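Long-range contact in multi-copper Oxidase CueO (Ochrobactrum, PDB 6EVG), which is a laccase-like multicopper oxidase that oxidises lignin model compounds and lignosulfonate, probably passing the electrons through its copper centres to molecular oxygen: residues Arg333-Asp338 and Trp425-Lys430. Numbering follows the deposited sequence.
Sequences RSFFFD and WDLTTK
Two residues of one strand share a single indole face: over Trp-425, CB of Arg-333 makes a CH-pi contact 4.0 Å from the five-membered ring centroid, while Phe-335 brings CE2 to 3.5 Å from CE3 of Trp-425 over the six-membered ring. That aromatic pair is edge-to-face, its planes inclined at 50°. CG of Arg-333 (chi1 -57°) and CG of Trp-425 (chi1 -70°) are both anti to their carbonyl carbons; the two side chains set out alike and lie side by side, pointing the same way. Beneath them the backbones pair in parallel, Phe-335 N donating to Asp-426 O at 2.8 Å and Phe-337 N to Thr-428 O at 3.0 Å. Strand 332-336 is an outermost strand of a four-stranded sheet in the C-terminal cupredoxin domain; past the last of these bonds the ring of Phe-337 meets, nearly parallel, that of His-434, which binds copper with Cys-490 and His-495. On the other face, a water joins Ser-334 OG to Asp-426 OD2. Further out, Glu-423 accepts from Trp-425 NE1 and salt-bridges Arg-333, while Phe-488 meets both Trp-425 and Phe-335 edge-to-face. An alanine in place of Trp-425 would probably open a gap beside Phe-335 and leave Glu-423 without its indole donor.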
loop_
_atom_site.group_PDB
_atom_site.type_symbol
_atom_site.label_atom_id
_atom_site.label_comp_id
_atom_site.label_asym_id
_atom_site.label_seq_id
_atom_site.Cartn_x
_atom_site.Cartn_y
_atom_site.Cartn_z
ATOM N N ARG A 333 -7.604 5.942 -22.634
ATOM C CA ARG A 333 -6.250 5.466 -22.775
ATOM C C ARG A 333 -6.181 3.991 -22.578
ATOM O O ARG A 333 -7.112 3.402 -21.990
ATOM C CB ARG A 333 -5.276 6.183 -21.815
ATOM C CG ARG A 333 -5.254 7.685 -21.946
ATOM C CD ARG A 333 -4.086 8.281 -21.150
ATOM N NE ARG A 333 -4.252 9.725 -21.008
ATOM C CZ ARG A 333 -3.580 10.647 -21.658
ATOM N NH1 ARG A 333 -2.684 10.341 -22.577
ATOM N NH2 ARG A 333 -3.891 11.929 -21.447
ATOM N N SER A 334 -5.067 3.386 -22.937
ATOM C CA SER A 334 -4.784 1.994 -22.726
ATOM C C SER A 334 -3.344 1.796 -22.333
ATOM O O SER A 334 -2.450 2.444 -22.896
ATOM C CB SER A 334 -5.049 1.227 -24.034
ATOM O OG SER A 334 -6.372 1.374 -24.523
ATOM N N PHE A 335 -3.106 0.885 -21.368
ATOM C CA PHE A 335 -1.787 0.487 -20.980
ATOM C C PHE A 335 -1.706 -0.992 -20.827
ATOM O O PHE A 335 -2.636 -1.629 -20.284
ATOM C CB PHE A 335 -1.290 1.227 -19.708
ATOM C CG PHE A 335 -1.250 2.703 -19.876
ATOM C CD1 PHE A 335 -0.202 3.313 -20.536
ATOM C CD2 PHE A 335 -2.299 3.501 -19.499
ATOM C CE1 PHE A 335 -0.235 4.680 -20.772
ATOM C CE2 PHE A 335 -2.337 4.846 -19.734
ATOM C CZ PHE A 335 -1.292 5.447 -20.394
ATOM N N PHE A 336 -0.607 -1.571 -21.239
ATOM C CA PHE A 336 -0.280 -2.997 -21.169
ATOM C C PHE A 336 0.959 -3.174 -20.283
ATOM O O PHE A 336 2.000 -2.515 -20.499
ATOM C CB PHE A 336 -0.042 -3.544 -22.587
ATOM C CG PHE A 336 0.435 -4.949 -22.633
ATOM C CD1 PHE A 336 -0.254 -5.964 -21.986
ATOM C CD2 PHE A 336 1.605 -5.280 -23.301
ATOM C CE1 PHE A 336 0.188 -7.278 -22.066
ATOM C CE2 PHE A 336 2.066 -6.596 -23.348
ATOM C CZ PHE A 336 1.317 -7.570 -22.761
ATOM N N PHE A 337 0.841 -4.036 -19.267
ATOM C CA PHE A 337 1.962 -4.402 -18.425
ATOM C C PHE A 337 2.852 -5.385 -19.188
ATOM O O PHE A 337 2.615 -6.602 -19.212
ATOM C CB PHE A 337 1.455 -5.034 -17.105
ATOM C CG PHE A 337 0.721 -4.082 -16.202
ATOM C CD1 PHE A 337 -0.602 -3.772 -16.362
ATOM C CD2 PHE A 337 1.380 -3.443 -15.177
ATOM C CE1 PHE A 337 -1.240 -2.932 -15.455
ATOM C CE2 PHE A 337 0.741 -2.591 -14.316
ATOM C CZ PHE A 337 -0.566 -2.316 -14.472
ATOM N N ASP A 338 3.868 -4.819 -19.837
ATOM C CA ASP A 338 4.689 -5.570 -20.748
ATOM C C ASP A 338 5.921 -6.091 -20.020
ATOM O O ASP A 338 6.892 -5.347 -19.765
ATOM C CB ASP A 338 5.072 -4.674 -21.934
ATOM C CG ASP A 338 5.673 -5.459 -23.076
ATOM O OD1 ASP A 338 6.035 -6.636 -22.938
ATOM O OD2 ASP A 338 5.750 -4.849 -24.186
ATOM N N TRP A 425 -9.176 4.465 -18.419
ATOM C CA TRP A 425 -7.982 3.723 -18.793
ATOM C C TRP A 425 -8.304 2.225 -18.860
ATOM O O TRP A 425 -8.807 1.647 -17.870
ATOM C CB TRP A 425 -6.873 3.950 -17.801
ATOM C CG TRP A 425 -6.274 5.331 -17.804
ATOM C CD1 TRP A 425 -6.797 6.497 -18.301
ATOM C CD2 TRP A 425 -4.984 5.693 -17.275
ATOM N NE1 TRP A 425 -5.908 7.530 -18.186
ATOM C CE2 TRP A 425 -4.807 7.067 -17.532
ATOM C CE3 TRP A 425 -3.996 4.982 -16.603
ATOM C CZ2 TRP A 425 -3.629 7.742 -17.192
ATOM C CZ3 TRP A 425 -2.823 5.649 -16.262
ATOM C CH2 TRP A 425 -2.645 6.984 -16.565
ATOM N N ASP A 426 -7.993 1.608 -19.984
ATOM C CA ASP A 426 -7.949 0.160 -20.204
ATOM C C ASP A 426 -6.606 -0.335 -19.718
ATOM O O ASP A 426 -5.570 0.184 -20.160
ATOM C CB ASP A 426 -8.148 -0.159 -21.759
ATOM C CG ASP A 426 -9.563 0.042 -22.244
ATOM O OD1 ASP A 426 -10.527 -0.478 -21.662
ATOM O OD2 ASP A 426 -9.787 0.726 -23.272
ATOM N N LEU A 427 -6.578 -1.331 -18.857
ATOM C CA LEU A 427 -5.357 -1.950 -18.352
ATOM C C LEU A 427 -5.347 -3.425 -18.641
ATOM O O LEU A 427 -6.357 -4.093 -18.371
ATOM C CB LEU A 427 -5.275 -1.716 -16.819
ATOM C CG LEU A 427 -5.241 -0.266 -16.380
ATOM C CD1 LEU A 427 -5.245 -0.157 -14.857
ATOM C CD2 LEU A 427 -4.058 0.519 -16.950
ATOM N N THR A 428 -4.253 -3.944 -19.197
ATOM C CA THR A 428 -4.182 -5.349 -19.598
ATOM C C THR A 428 -2.920 -6.000 -19.087
ATOM O O THR A 428 -1.836 -5.378 -19.084
ATOM C CB THR A 428 -4.247 -5.451 -21.143
ATOM O OG1 THR A 428 -3.342 -4.614 -21.753
ATOM C CG2 THR A 428 -5.440 -4.960 -21.661
ATOM N N THR A 429 -3.066 -7.267 -18.688
ATOM C CA THR A 429 -1.913 -8.105 -18.345
ATOM C C THR A 429 -1.930 -9.369 -19.219
ATOM O O THR A 429 -2.932 -9.720 -19.815
ATOM C CB THR A 429 -1.904 -8.497 -16.859
ATOM O OG1 THR A 429 -3.033 -9.343 -16.585
ATOM C CG2 THR A 429 -2.007 -7.287 -15.968
ATOM N N LYS A 430 -0.830 -10.092 -19.187
ATOM C CA LYS A 430 -0.671 -11.342 -19.936
ATOM C C LYS A 430 -0.182 -12.484 -19.035
ATOM O O LYS A 430 -0.951 -13.302 -18.572
ATOM C CB LYS A 430 0.331 -11.119 -21.097
ATOM C CG LYS A 430 0.653 -12.311 -21.969
ATOM C CD LYS A 430 1.702 -11.996 -23.034
ATOM C CE LYS A 430 1.990 -13.240 -23.883
ATOM N NZ LYS A 430 3.286 -13.122 -24.588
HETATM O O HOH W 1 -9.072 1.881 -25.637
HETATM O O HOH W 2 1.549 -8.943 -18.222
#